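Long-range contact in hemolysin II regulatory protein (PDB 2JJ7), which probably binds DNA as a TetR-family transcriptional regulator of hemolysin II: residues 8-20 with 33-47. Numbering follows the deposited sequence.
Sequences TMENILKAAKKKF and IAKEAKVNVAMASYY
Ile12 and Ile33 interlock where helix 5-23 of the TetR-type DNA-binding domain lies across the predicted helix-turn-helix, formed by helices 30-37 and 41-48. Each isoleucine is a knob in the other segment's surface: Ile12 sits among Ile33, Ala37, Ala44 and Tyr47, and Ile33 among Ala15, Ala16, Lys19 and Phe20. The axes of segments 8-20 and 33-37 approach to 8.2 Å, consistent with the small Ala15 and Ala37 at the crossing, their CB atoms 3.6 Å apart. With CG1 of Ile12 turned beside its own backbone N (chi1 -64°), the branch runs past Ala37 and Val39 CG2 until CD1 lies 3.9 Å from Ala44 CA, thereby spanning both helices of the motif and the turn between them. That turn begins with a Schellman motif, Lys38 having positive phi. Ile33 CD1 lies over one face of the Phe20 ring, offset toward its rim, in a CH-pi contact 4.2 Å from the centroid; the ring also meets Tyr55 edge-to-face.

On the solvent side the contact is polar and looser. Glu36 bends at chi2 (65°), its CG resting on Ala15 CB, and its OE2 makes a salt bridge with Lys18 NZ at 3.5 Å. Lys19 NZ stays 4.6 Å from Glu36 OE1, beyond a salt bridge, and pairs with Glu22. No hydrogen bond joins the two segments. Apolar packing resumes beyond Ile12, where Met9 lies over one face of Tyr47 in CH-pi and Met-aromatic contacts, its SD 4.3 Å from the ring centroid.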
loop_
_atom_site.group_PDB
_atom_site.type_symbol
_atom_site.label_atom_id
_atom_site.label_comp_id
_atom_site.label_asym_id
_atom_site.label_seq_id
_atom_site.Cartn_x
_atom_site.Cartn_y
_atom_site.Cartn_z
ATOM N N THR B 8 15.421 29.159 16.554
ATOM C CA THR B 8 15.034 29.591 15.212
ATOM C C THR B 8 15.174 28.435 14.222
ATOM O O THR B 8 14.282 28.212 13.391
ATOM C CB THR B 8 15.846 30.821 14.761
ATOM O OG1 THR B 8 15.654 31.875 15.708
ATOM C CG2 THR B 8 15.395 31.304 13.388
ATOM N N MET B 9 16.289 27.704 14.330
ATOM C CA MET B 9 16.551 26.554 13.486
ATOM C C MET B 9 15.529 25.450 13.735
ATOM O O MET B 9 15.102 24.773 12.798
ATOM C CB MET B 9 17.969 26.034 13.713
ATOM C CG MET B 9 19.023 26.881 13.020
ATOM S SD MET B 9 20.680 26.311 13.376
ATOM C CE MET B 9 20.849 25.000 12.157
ATOM N N GLU B 10 15.144 25.277 14.997
ATOM C CA GLU B 10 14.084 24.347 15.352
ATOM C C GLU B 10 12.739 24.753 14.744
ATOM O O GLU B 10 12.054 23.924 14.145
ATOM C CB GLU B 10 13.955 24.215 16.862
ATOM C CG GLU B 10 12.714 23.443 17.259
ATOM C CD GLU B 10 12.943 22.573 18.459
ATOM O OE1 GLU B 10 13.211 23.126 19.549
ATOM O OE2 GLU B 10 12.861 21.334 18.304
ATOM N N ASN B 11 12.373 26.024 14.900
ATOM C CA ASN B 11 11.205 26.565 14.223
ATOM C C ASN B 11 11.212 26.291 12.712
ATOM O O ASN B 11 10.181 25.910 12.147
ATOM C CB ASN B 11 11.049 28.065 14.508
ATOM C CG ASN B 11 10.582 28.335 15.924
ATOM O OD1 ASN B 11 10.213 27.415 16.653
ATOM N ND2 ASN B 11 10.594 29.598 16.321
ATOM N N ILE B 12 12.370 26.469 12.073
ATOM C CA ILE B 12 12.494 26.245 10.630
ATOM C C ILE B 12 12.325 24.768 10.264
ATOM O O ILE B 12 11.733 24.446 9.234
ATOM C CB ILE B 12 13.825 26.786 10.058
ATOM C CG1 ILE B 12 13.908 28.319 10.200
ATOM C CG2 ILE B 12 13.999 26.374 8.568
ATOM C CD1 ILE B 12 15.345 28.873 10.095
ATOM N N LEU B 13 12.849 23.881 11.110
ATOM C CA LEU B 13 12.726 22.446 10.890
ATOM C C LEU B 13 11.303 21.934 11.101
ATOM O O LEU B 13 10.832 21.099 10.325
ATOM C CB LEU B 13 13.727 21.672 11.747
ATOM C CG LEU B 13 15.180 21.781 11.258
ATOM C CD1 LEU B 13 16.149 21.092 12.214
ATOM C CD2 LEU B 13 15.334 21.239 9.841
ATOM N N LYS B 14 10.628 22.429 12.141
ATOM C CA LYS B 14 9.201 22.155 12.353
ATOM C C LYS B 14 8.413 22.561 11.109
ATOM O O LYS B 14 7.561 21.809 10.634
ATOM C CB LYS B 14 8.657 22.906 13.580
ATOM C CG LYS B 14 8.988 22.264 14.914
ATOM C CD LYS B 14 8.503 23.090 16.098
ATOM C CE LYS B 14 9.056 22.512 17.405
ATOM N NZ LYS B 14 8.293 22.916 18.623
ATOM N N ALA B 15 8.715 23.751 10.590
ATOM C CA ALA B 15 8.055 24.290 9.393
ATOM C C ALA B 15 8.292 23.418 8.170
ATOM O O ALA B 15 7.363 23.121 7.422
ATOM C CB ALA B 15 8.516 25.720 9.113
ATOM N N ALA B 16 9.547 23.032 7.975
ATOM C CA ALA B 16 9.962 22.254 6.825
ATOM C C ALA B 16 9.326 20.849 6.865
ATOM O O ALA B 16 8.814 20.380 5.862
ATOM C CB ALA B 16 11.459 22.176 6.776
ATOM N N LYS B 17 9.362 20.194 8.023
ATOM C CA LYS B 17 8.625 18.934 8.232
ATOM C C LYS B 17 7.168 19.079 7.784
ATOM O O LYS B 17 6.674 18.274 6.993
ATOM C CB LYS B 17 8.665 18.529 9.714
ATOM C CG LYS B 17 7.962 17.216 10.047
ATOM C CD LYS B 17 7.773 17.030 11.549
ATOM C CE LYS B 17 7.617 15.567 11.892
ATOM N NZ LYS B 17 7.283 15.322 13.340
ATOM N N LYS B 18 6.495 20.116 8.289
ATOM C CA LYS B 18 5.098 20.376 7.971
ATOM C C LYS B 18 4.867 20.567 6.471
ATOM O O LYS B 18 3.994 19.928 5.884
ATOM C CB LYS B 18 4.586 21.609 8.726
ATOM C CG LYS B 18 3.083 21.840 8.527
ATOM C CD LYS B 18 2.596 23.143 9.126
ATOM C CE LYS B 18 1.114 23.337 8.847
ATOM N NZ LYS B 18 0.500 24.342 9.760
ATOM N N LYS B 19 5.669 21.436 5.863
ATOM C CA LYS B 19 5.492 21.821 4.465
ATOM C C LYS B 19 5.890 20.733 3.473
ATOM O O LYS B 19 5.135 20.433 2.548
ATOM C CB LYS B 19 6.212 23.145 4.185
ATOM C CG LYS B 19 5.474 24.368 4.744
ATOM C CD LYS B 19 4.267 24.685 3.857
ATOM C CE LYS B 19 3.255 25.553 4.561
ATOM N NZ LYS B 19 1.985 25.614 3.791
ATOM N N PHE B 20 7.064 20.139 3.669
ATOM C CA PHE B 20 7.451 18.926 2.936
ATOM C C PHE B 20 6.392 17.833 3.029
ATOM O O PHE B 20 6.090 17.183 2.034
ATOM C CB PHE B 20 8.771 18.361 3.457
ATOM C CG PHE B 20 9.995 19.067 2.934
ATOM C CD1 PHE B 20 10.168 19.283 1.568
ATOM C CD2 PHE B 20 10.997 19.472 3.810
ATOM C CE1 PHE B 20 11.316 19.934 1.081
ATOM C CE2 PHE B 20 12.155 20.116 3.332
ATOM C CZ PHE B 20 12.311 20.347 1.972
ATOM N N ILE B 33 8.591 27.510 3.354
ATOM C CA ILE B 33 9.105 27.053 4.646
ATOM C C ILE B 33 9.451 28.245 5.549
ATOM O O ILE B 33 9.061 28.278 6.724
ATOM C CB ILE B 33 10.308 26.093 4.462
ATOM C CG1 ILE B 33 9.829 24.791 3.794
ATOM C CG2 ILE B 33 10.983 25.790 5.797
ATOM C CD1 ILE B 33 10.952 23.808 3.428
ATOM N N ALA B 34 10.153 29.232 4.995
ATOM C CA ALA B 34 10.490 30.441 5.745
ATOM C C ALA B 34 9.232 31.128 6.231
ATOM O O ALA B 34 9.128 31.504 7.411
ATOM C CB ALA B 34 11.311 31.382 4.906
ATOM N N LYS B 35 8.272 31.268 5.316
ATOM C CA LYS B 35 6.993 31.907 5.609
ATOM C C LYS B 35 6.254 31.181 6.731
ATOM O O LYS B 35 5.730 31.820 7.649
ATOM C CB LYS B 35 6.130 31.983 4.342
ATOM C CG LYS B 35 4.812 32.707 4.526
ATOM C CD LYS B 35 4.064 32.847 3.208
ATOM C CE LYS B 35 3.075 34.000 3.279
ATOM N NZ LYS B 35 2.500 34.328 1.943
ATOM N N GLU B 36 6.234 29.849 6.662
ATOM C CA GLU B 36 5.589 29.030 7.695
ATOM C C GLU B 36 6.294 29.170 9.056
ATOM O O GLU B 36 5.632 29.269 10.094
ATOM C CB GLU B 36 5.499 27.564 7.244
ATOM C CG GLU B 36 5.031 26.570 8.330
ATOM C CD GLU B 36 3.598 26.782 8.809
ATOM O OE1 GLU B 36 2.739 27.230 8.013
ATOM O OE2 GLU B 36 3.330 26.471 9.991
ATOM N N ALA B 37 7.628 29.208 9.030
ATOM C CA ALA B 37 8.472 29.347 10.235
ATOM C C ALA B 37 8.455 30.760 10.830
ATOM O O ALA B 37 9.008 30.994 11.916
ATOM C CB ALA B 37 9.924 28.934 9.913
ATOM N N LYS B 38 7.835 31.687 10.104
ATOM C CA LYS B 38 7.791 33.102 10.462
ATOM C C LYS B 38 9.201 33.681 10.599
ATOM O O LYS B 38 9.495 34.432 11.534
ATOM C CB LYS B 38 6.943 33.333 11.726
ATOM C CG LYS B 38 5.463 32.978 11.546
ATOM C CD LYS B 38 4.543 33.809 12.453
ATOM C CE LYS B 38 4.116 33.044 13.706
ATOM N NZ LYS B 38 3.170 31.922 13.392
ATOM N N VAL B 39 10.076 33.296 9.668
ATOM C CA VAL B 39 11.432 33.846 9.603
ATOM C C VAL B 39 11.724 34.370 8.216
ATOM O O VAL B 39 11.120 33.950 7.225
ATOM C CB VAL B 39 12.557 32.838 9.973
ATOM C CG1 VAL B 39 12.282 32.148 11.309
ATOM C CG2 VAL B 39 12.763 31.823 8.855
ATOM N N ASN B 40 12.651 35.317 8.179
ATOM C CA ASN B 40 13.096 35.885 6.923
ATOM C C ASN B 40 13.765 34.809 6.077
ATOM O O ASN B 40 14.545 34.004 6.579
ATOM C CB ASN B 40 14.014 37.081 7.185
ATOM C CG ASN B 40 13.254 38.274 7.741
ATOM O OD1 ASN B 40 13.608 38.835 8.780
ATOM N ND2 ASN B 40 12.182 38.653 7.056
ATOM N N VAL B 41 13.422 34.763 4.786
ATOM C CA VAL B 41 14.032 33.762 3.886
ATOM C C VAL B 41 15.567 33.792 4.008
ATOM O O VAL B 41 16.192 32.743 4.120
ATOM C CB VAL B 41 13.548 33.878 2.389
ATOM C CG1 VAL B 41 14.384 33.010 1.462
ATOM C CG2 VAL B 41 12.071 33.461 2.245
ATOM N N ALA B 42 16.158 34.995 4.045
ATOM C CA ALA B 42 17.607 35.168 4.235
ATOM C C ALA B 42 18.163 34.358 5.411
ATOM O O ALA B 42 19.179 33.685 5.279
ATOM C CB ALA B 42 17.965 36.641 4.395
ATOM N N MET B 43 17.501 34.428 6.559
ATOM C CA MET B 43 17.990 33.741 7.748
ATOM C C MET B 43 17.918 32.219 7.551
ATOM O O MET B 43 18.841 31.489 7.919
ATOM C CB MET B 43 17.201 34.185 8.987
ATOM C CG MET B 43 17.849 33.802 10.319
ATOM S SD MET B 43 19.447 34.605 10.658
ATOM C CE MET B 43 18.943 36.239 11.069
ATOM N N ALA B 44 16.829 31.762 6.938
ATOM C CA ALA B 44 16.616 30.348 6.664
ATOM C C ALA B 44 17.700 29.810 5.726
ATOM O O ALA B 44 18.177 28.683 5.894
ATOM C CB ALA B 44 15.205 30.114 6.078
ATOM N N SER B 45 18.094 30.631 4.752
ATOM C CA SER B 45 19.104 30.223 3.779
ATOM C C SER B 45 20.505 30.347 4.392
ATOM O O SER B 45 21.391 29.561 4.085
ATOM C CB SER B 45 18.961 31.006 2.466
ATOM O OG SER B 45 18.986 32.405 2.709
ATOM N N TYR B 46 20.694 31.311 5.288
ATOM C CA TYR B 46 21.940 31.376 6.052
ATOM C C TYR B 46 22.167 30.073 6.851
ATOM O O TYR B 46 23.231 29.474 6.772
ATOM C CB TYR B 46 21.986 32.614 6.960
ATOM C CG TYR B 46 23.218 32.667 7.831
ATOM C CD1 TYR B 46 24.486 32.871 7.269
ATOM C CD2 TYR B 46 23.127 32.485 9.213
ATOM C CE1 TYR B 46 25.629 32.896 8.059
ATOM C CE2 TYR B 46 24.268 32.514 10.015
ATOM C CZ TYR B 46 25.508 32.718 9.431
ATOM O OH TYR B 46 26.629 32.752 10.218
ATOM N N TYR B 47 21.153 29.621 7.584
ATOM C CA TYR B 47 21.282 28.425 8.429
ATOM C C TYR B 47 21.325 27.079 7.683
ATOM O O TYR B 47 22.016 26.157 8.110
ATOM C CB TYR B 47 20.173 28.387 9.494
ATOM C CG TYR B 47 20.364 29.366 10.647
ATOM C CD1 TYR B 47 21.623 29.558 11.231
ATOM C CD2 TYR B 47 19.278 30.078 11.171
ATOM C CE1 TYR B 47 21.804 30.453 12.295
ATOM C CE2 TYR B 47 19.443 30.973 12.238
ATOM C CZ TYR B 47 20.710 31.152 12.794
ATOM O OH TYR B 47 20.889 32.024 13.841
#